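Local coordinates for DNA protection during starvation protein (PDB 2YW6), which probably protects DNA from oxidative damage by oxidising ferrous iron with hydrogen peroxide and storing it as ferric mineral inside a hollow twelve-subunit shell, at residues Q57-R71 and D131-L145. Residues are numbered along the deposited sequence; the frame is centred on the assembly and turned at random.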
loop_
_atom_site.group_PDB
_atom_site.type_symbol
_atom_site.label_atom_id
_atom_site.label_comp_id
_atom_site.label_asym_id
_atom_site.label_seq_id
_atom_site.Cartn_x
_atom_site.Cartn_y
_atom_site.Cartn_z
ATOM N N GLN B 57 20.896 7.997 -2.694
ATOM C CA GLN B 57 22.196 7.501 -3.165
ATOM C C GLN B 57 22.791 6.505 -2.162
ATOM O O GLN B 57 23.414 5.510 -2.555
ATOM C CB GLN B 57 23.178 8.665 -3.383
ATOM C CG GLN B 57 24.537 8.242 -3.947
ATOM C CD GLN B 57 24.468 7.836 -5.421
ATOM O OE1 GLN B 57 23.390 7.622 -5.973
ATOM N NE2 GLN B 57 25.621 7.722 -6.054
ATOM N N VAL B 58 22.612 6.788 -0.868
ATOM C CA VAL B 58 23.115 5.910 0.188
ATOM C C VAL B 58 22.479 4.529 0.074
ATOM O O VAL B 58 23.127 3.521 0.335
ATOM C CB VAL B 58 22.807 6.457 1.631
ATOM C CG1 VAL B 58 23.013 5.358 2.675
ATOM C CG2 VAL B 58 23.735 7.642 1.971
ATOM N N GLU B 59 21.204 4.479 -0.300
ATOM C CA GLU B 59 20.531 3.196 -0.415
ATOM C C GLU B 59 20.967 2.479 -1.674
ATOM O O GLU B 59 21.193 1.270 -1.661
ATOM C CB GLU B 59 19.013 3.361 -0.408
ATOM C CG GLU B 59 18.291 2.036 -0.577
ATOM C CD GLU B 59 16.822 2.123 -0.248
ATOM O OE1 GLU B 59 16.135 2.985 -0.832
ATOM O OE2 GLU B 59 16.357 1.326 0.597
ATOM N N LEU B 60 21.095 3.237 -2.757
ATOM C CA LEU B 60 21.505 2.680 -4.030
ATOM C C LEU B 60 22.897 2.045 -3.875
ATOM O O LEU B 60 23.097 0.867 -4.188
ATOM C CB LEU B 60 21.512 3.797 -5.074
ATOM C CG LEU B 60 21.075 3.537 -6.521
ATOM C CD1 LEU B 60 19.926 2.552 -6.578
ATOM C CD2 LEU B 60 20.665 4.865 -7.162
ATOM N N VAL B 61 23.847 2.818 -3.355
ATOM C CA VAL B 61 25.218 2.345 -3.167
ATOM C C VAL B 61 25.301 1.142 -2.208
ATOM O O VAL B 61 26.063 0.205 -2.447
ATOM C CB VAL B 61 26.121 3.519 -2.672
ATOM C CG1 VAL B 61 27.513 3.016 -2.259
ATOM C CG2 VAL B 61 26.227 4.590 -3.791
ATOM N N ARG B 62 24.522 1.174 -1.128
ATOM C CA ARG B 62 24.493 0.070 -0.166
ATOM C C ARG B 62 24.024 -1.201 -0.876
ATOM O O ARG B 62 24.533 -2.307 -0.638
ATOM C CB ARG B 62 23.525 0.390 0.976
ATOM C CG ARG B 62 24.146 1.170 2.109
ATOM C CD ARG B 62 23.088 1.676 3.094
ATOM N NE ARG B 62 23.707 2.325 4.253
ATOM C CZ ARG B 62 23.034 2.952 5.218
ATOM N NH1 ARG B 62 21.713 3.020 5.166
ATOM N NH2 ARG B 62 23.677 3.526 6.237
ATOM N N GLY B 63 23.027 -1.028 -1.738
ATOM C CA GLY B 63 22.483 -2.145 -2.488
ATOM C C GLY B 63 23.490 -2.626 -3.502
ATOM O O GLY B 63 23.557 -3.812 -3.794
ATOM N N TYR B 64 24.274 -1.707 -4.049
ATOM C CA TYR B 64 25.282 -2.107 -5.023
ATOM C C TYR B 64 26.360 -2.939 -4.318
ATOM O O TYR B 64 26.971 -3.818 -4.931
ATOM C CB TYR B 64 25.933 -0.883 -5.695
ATOM C CG TYR B 64 25.024 -0.068 -6.596
ATOM C CD1 TYR B 64 23.799 -0.569 -7.046
ATOM C CD2 TYR B 64 25.429 1.185 -7.059
ATOM C CE1 TYR B 64 23.005 0.157 -7.930
ATOM C CE2 TYR B 64 24.650 1.913 -7.939
ATOM C CZ TYR B 64 23.441 1.399 -8.379
ATOM O OH TYR B 64 22.677 2.131 -9.275
ATOM N N ALA B 65 26.593 -2.654 -3.037
ATOM C CA ALA B 65 27.585 -3.394 -2.272
ATOM C C ALA B 65 27.105 -4.836 -2.133
ATOM O O ALA B 65 27.898 -5.785 -2.249
ATOM C CB ALA B 65 27.779 -2.767 -0.899
ATOM N N ASP B 66 25.806 -4.999 -1.893
ATOM C CA ASP B 66 25.245 -6.337 -1.758
ATOM C C ASP B 66 25.405 -7.109 -3.057
ATOM O O ASP B 66 25.860 -8.250 -3.042
ATOM C CB ASP B 66 23.775 -6.268 -1.360
ATOM C CG ASP B 66 23.597 -5.967 0.104
ATOM O OD1 ASP B 66 22.441 -5.915 0.579
ATOM O OD2 ASP B 66 24.620 -5.781 0.787
ATOM N N GLU B 67 25.025 -6.476 -4.171
ATOM C CA GLU B 67 25.130 -7.068 -5.512
ATOM C C GLU B 67 26.579 -7.479 -5.792
ATOM O O GLU B 67 26.874 -8.650 -6.028
ATOM C CB GLU B 67 24.653 -6.055 -6.565
ATOM C CG GLU B 67 23.138 -5.998 -6.713
ATOM C CD GLU B 67 22.600 -4.673 -7.251
ATOM O OE1 GLU B 67 23.199 -4.079 -8.173
ATOM O OE2 GLU B 67 21.547 -4.232 -6.748
ATOM N N VAL B 68 27.484 -6.507 -5.751
ATOM C CA VAL B 68 28.884 -6.788 -5.986
ATOM C C VAL B 68 29.382 -7.915 -5.074
ATOM O O VAL B 68 30.059 -8.833 -5.538
ATOM C CB VAL B 68 29.729 -5.514 -5.782
ATOM C CG1 VAL B 68 31.198 -5.834 -5.817
ATOM C CG2 VAL B 68 29.420 -4.529 -6.893
ATOM N N ALA B 69 29.027 -7.861 -3.790
ATOM C CA ALA B 69 29.457 -8.885 -2.849
ATOM C C ALA B 69 28.881 -10.248 -3.198
ATOM O O ALA B 69 29.600 -11.243 -3.227
ATOM C CB ALA B 69 29.068 -8.501 -1.432
ATOM N N GLU B 70 27.588 -10.314 -3.466
ATOM C CA GLU B 70 27.013 -11.601 -3.804
ATOM C C GLU B 70 27.566 -12.154 -5.131
ATOM O O GLU B 70 27.522 -13.361 -5.374
ATOM C CB GLU B 70 25.491 -11.499 -3.825
ATOM C CG GLU B 70 24.955 -10.949 -2.511
ATOM C CD GLU B 70 23.554 -11.418 -2.179
ATOM O OE1 GLU B 70 22.786 -11.749 -3.114
ATOM O OE2 GLU B 70 23.216 -11.439 -0.974
ATOM N N ARG B 71 28.104 -11.273 -5.969
ATOM C CA ARG B 71 28.662 -11.693 -7.249
ATOM C C ARG B 71 30.053 -12.297 -7.011
ATOM O O ARG B 71 30.460 -13.237 -7.691
ATOM C CB ARG B 71 28.734 -10.498 -8.215
ATOM C CG ARG B 71 29.193 -10.837 -9.637
ATOM C CD ARG B 71 28.315 -11.917 -10.274
ATOM N NE ARG B 71 28.737 -12.260 -11.633
ATOM C CZ ARG B 71 28.259 -13.285 -12.333
ATOM N NH1 ARG B 71 27.329 -14.079 -11.822
ATOM N NH2 ARG B 71 28.707 -13.522 -13.555
ATOM N N ASP B 131 33.961 -11.337 -18.168
ATOM C CA ASP B 131 32.614 -11.681 -17.714
ATOM C C ASP B 131 31.614 -10.593 -18.107
ATOM O O ASP B 131 31.578 -9.515 -17.493
ATOM C CB ASP B 131 32.619 -11.837 -16.191
ATOM C CG ASP B 131 31.295 -12.328 -15.645
ATOM O OD1 ASP B 131 30.241 -12.041 -16.247
ATOM O OD2 ASP B 131 31.305 -12.994 -14.592
ATOM N N LEU B 132 30.806 -10.870 -19.124
ATOM C CA LEU B 132 29.810 -9.900 -19.557
ATOM C C LEU B 132 28.793 -9.583 -18.459
ATOM O O LEU B 132 28.395 -8.432 -18.298
ATOM C CB LEU B 132 29.060 -10.397 -20.801
ATOM C CG LEU B 132 29.850 -10.387 -22.107
ATOM C CD1 LEU B 132 28.950 -10.830 -23.248
ATOM C CD2 LEU B 132 30.388 -8.980 -22.352
ATOM N N VAL B 133 28.367 -10.604 -17.717
ATOM C CA VAL B 133 27.385 -10.419 -16.649
ATOM C C VAL B 133 27.882 -9.442 -15.589
ATOM O O VAL B 133 27.222 -8.449 -15.281
ATOM C CB VAL B 133 27.030 -11.764 -15.980
ATOM C CG1 VAL B 133 26.036 -11.539 -14.840
ATOM C CG2 VAL B 133 26.452 -12.705 -17.018
ATOM N N SER B 134 29.051 -9.730 -15.033
ATOM C CA SER B 134 29.640 -8.858 -14.032
ATOM C C SER B 134 29.840 -7.456 -14.601
ATOM O O SER B 134 29.754 -6.479 -13.868
ATOM C CB SER B 134 30.978 -9.427 -13.576
ATOM O OG SER B 134 30.778 -10.720 -13.045
ATOM N N GLN B 135 30.114 -7.359 -15.904
ATOM C CA GLN B 135 30.309 -6.054 -16.527
ATOM C C GLN B 135 28.995 -5.284 -16.586
ATOM O O GLN B 135 28.944 -4.077 -16.337
ATOM C CB GLN B 135 30.836 -6.186 -17.951
ATOM C CG GLN B 135 30.954 -4.811 -18.612
ATOM C CD GLN B 135 31.231 -4.860 -20.106
ATOM O OE1 GLN B 135 30.380 -5.276 -20.904
ATOM N NE2 GLN B 135 32.425 -4.427 -20.493
ATOM N N ASP B 136 27.930 -5.987 -16.945
ATOM C CA ASP B 136 26.618 -5.375 -17.046
ATOM C C ASP B 136 26.236 -4.827 -15.679
ATOM O O ASP B 136 25.581 -3.793 -15.567
ATOM C CB ASP B 136 25.600 -6.414 -17.509
ATOM C CG ASP B 136 24.223 -5.831 -17.713
ATOM O OD1 ASP B 136 24.040 -4.991 -18.620
ATOM O OD2 ASP B 136 23.319 -6.220 -16.953
ATOM N N LEU B 137 26.668 -5.532 -14.643
ATOM C CA LEU B 137 26.403 -5.133 -13.275
ATOM C C LEU B 137 27.052 -3.773 -13.058
ATOM O O LEU B 137 26.420 -2.841 -12.550
ATOM C CB LEU B 137 27.012 -6.154 -12.308
ATOM C CG LEU B 137 26.436 -6.302 -10.900
ATOM C CD1 LEU B 137 27.576 -6.527 -9.920
ATOM C CD2 LEU B 137 25.640 -5.066 -10.530
ATOM N N LEU B 138 28.317 -3.650 -13.455
ATOM C CA LEU B 138 29.015 -2.386 -13.271
ATOM C C LEU B 138 28.468 -1.268 -14.189
ATOM O O LEU B 138 28.415 -0.094 -13.790
ATOM C CB LEU B 138 30.528 -2.575 -13.468
ATOM C CG LEU B 138 31.263 -3.489 -12.460
ATOM C CD1 LEU B 138 32.769 -3.197 -12.543
ATOM C CD2 LEU B 138 30.786 -3.263 -11.035
ATOM N N ILE B 139 28.058 -1.629 -15.408
ATOM C CA ILE B 139 27.509 -0.641 -16.330
ATOM C C ILE B 139 26.219 -0.045 -15.766
ATOM O O ILE B 139 25.926 1.126 -15.987
ATOM C CB ILE B 139 27.202 -1.257 -17.719
ATOM C CG1 ILE B 139 28.505 -1.750 -18.366
ATOM C CG2 ILE B 139 26.487 -0.228 -18.600
ATOM C CD1 ILE B 139 28.336 -2.375 -19.732
ATOM N N ALA B 140 25.450 -0.849 -15.035
ATOM C CA ALA B 140 24.197 -0.364 -14.457
ATOM C C ALA B 140 24.466 0.619 -13.329
ATOM O O ALA B 140 23.745 1.600 -13.156
ATOM C CB ALA B 140 23.352 -1.527 -13.947
ATOM N N HIS B 141 25.511 0.343 -12.563
ATOM C CA HIS B 141 25.905 1.185 -11.440
ATOM C C HIS B 141 26.459 2.532 -11.888
ATOM O O HIS B 141 26.217 3.570 -11.243
ATOM C CB HIS B 141 26.979 0.477 -10.620
ATOM C CG HIS B 141 26.507 -0.765 -9.942
ATOM N ND1 HIS B 141 27.323 -1.522 -9.133
ATOM C CD2 HIS B 141 25.291 -1.356 -9.900
ATOM C CE1 HIS B 141 26.632 -2.521 -8.617
ATOM N NE2 HIS B 141 25.392 -2.440 -9.068
ATOM N N ALA B 142 27.221 2.496 -12.979
ATOM C CA ALA B 142 27.851 3.678 -13.530
ATOM C C ALA B 142 26.819 4.731 -13.893
ATOM O O ALA B 142 27.074 5.924 -13.747
ATOM C CB ALA B 142 28.673 3.294 -14.746
ATOM N N GLY B 143 25.654 4.290 -14.363
ATOM C CA GLY B 143 24.601 5.226 -14.723
ATOM C C GLY B 143 24.174 6.095 -13.549
ATOM O O GLY B 143 24.068 7.321 -13.672
ATOM N N GLU B 144 23.933 5.464 -12.403
ATOM C CA GLU B 144 23.521 6.188 -11.208
ATOM C C GLU B 144 24.688 6.944 -10.584
ATOM O O GLU B 144 24.530 8.092 -10.182
ATOM C CB GLU B 144 22.897 5.222 -10.206
ATOM C CG GLU B 144 21.600 4.618 -10.714
ATOM C CD GLU B 144 20.496 5.657 -10.861
ATOM O OE1 GLU B 144 19.438 5.344 -11.442
ATOM O OE2 GLU B 144 20.683 6.791 -10.385
ATOM N N LEU B 145 25.862 6.313 -10.516
ATOM C CA LEU B 145 27.049 6.975 -9.974
ATOM C C LEU B 145 27.318 8.282 -10.704
ATOM O O LEU B 145 27.619 9.293 -10.083
ATOM C CB LEU B 145 28.285 6.088 -10.116
ATOM C CG LEU B 145 28.643 5.099 -9.003
ATOM C CD1 LEU B 145 27.592 5.151 -7.891
ATOM C CD2 LEU B 145 28.777 3.699 -9.598
#
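Tyr64 and His141 lie flat against each other in an offset stack, ring centroids 3.6 Å apart and planes 15° from parallel, at the tightly packed middle of two antiparallel helices whose axes approach to 11.0 Å. Flat rings suit this place because they slide past each other face to face, and Tyr64 enters as a knob among Ala140, His141, Glu144 and Leu145. Histidine also offers two polar nitrogens: His141 NE2 donates to Glu67 OE1 on its anti side (2.9 Å), in the ring plane, while ND1 is hydrogen-bonded to Tyr28 OH; the two bonds fix the ring's rotation. Val68 CG2 fills in at the histidine's edge, 4.1 Å from Leu137 CD1.

A bend at chi2 (56°) turns the Arg71 guanidinium toward the start of 132-145, one face over Val133 CG1. Arg71 NE donates to Ser134 OG (2.9 Å) and Arg71 NH2 forms a salt bridge with Asp131 OD2 (2.8 Å); Asp131 is also the N-cap, accepting from Ser134 N. Arg71 NH1 makes a salt bridge with Glu146 of a second subunit.

The looser, partly exposed side has Leu60 CD2 against Glu144 CG (3.7 Å). Helix 47-75 also carries Asp66 and Glu70, probable iron ligands. In this ferritin-like four-helix bundle, helix 12-41 packs on Val68 and Arg71, and helix 102-127 on Leu138.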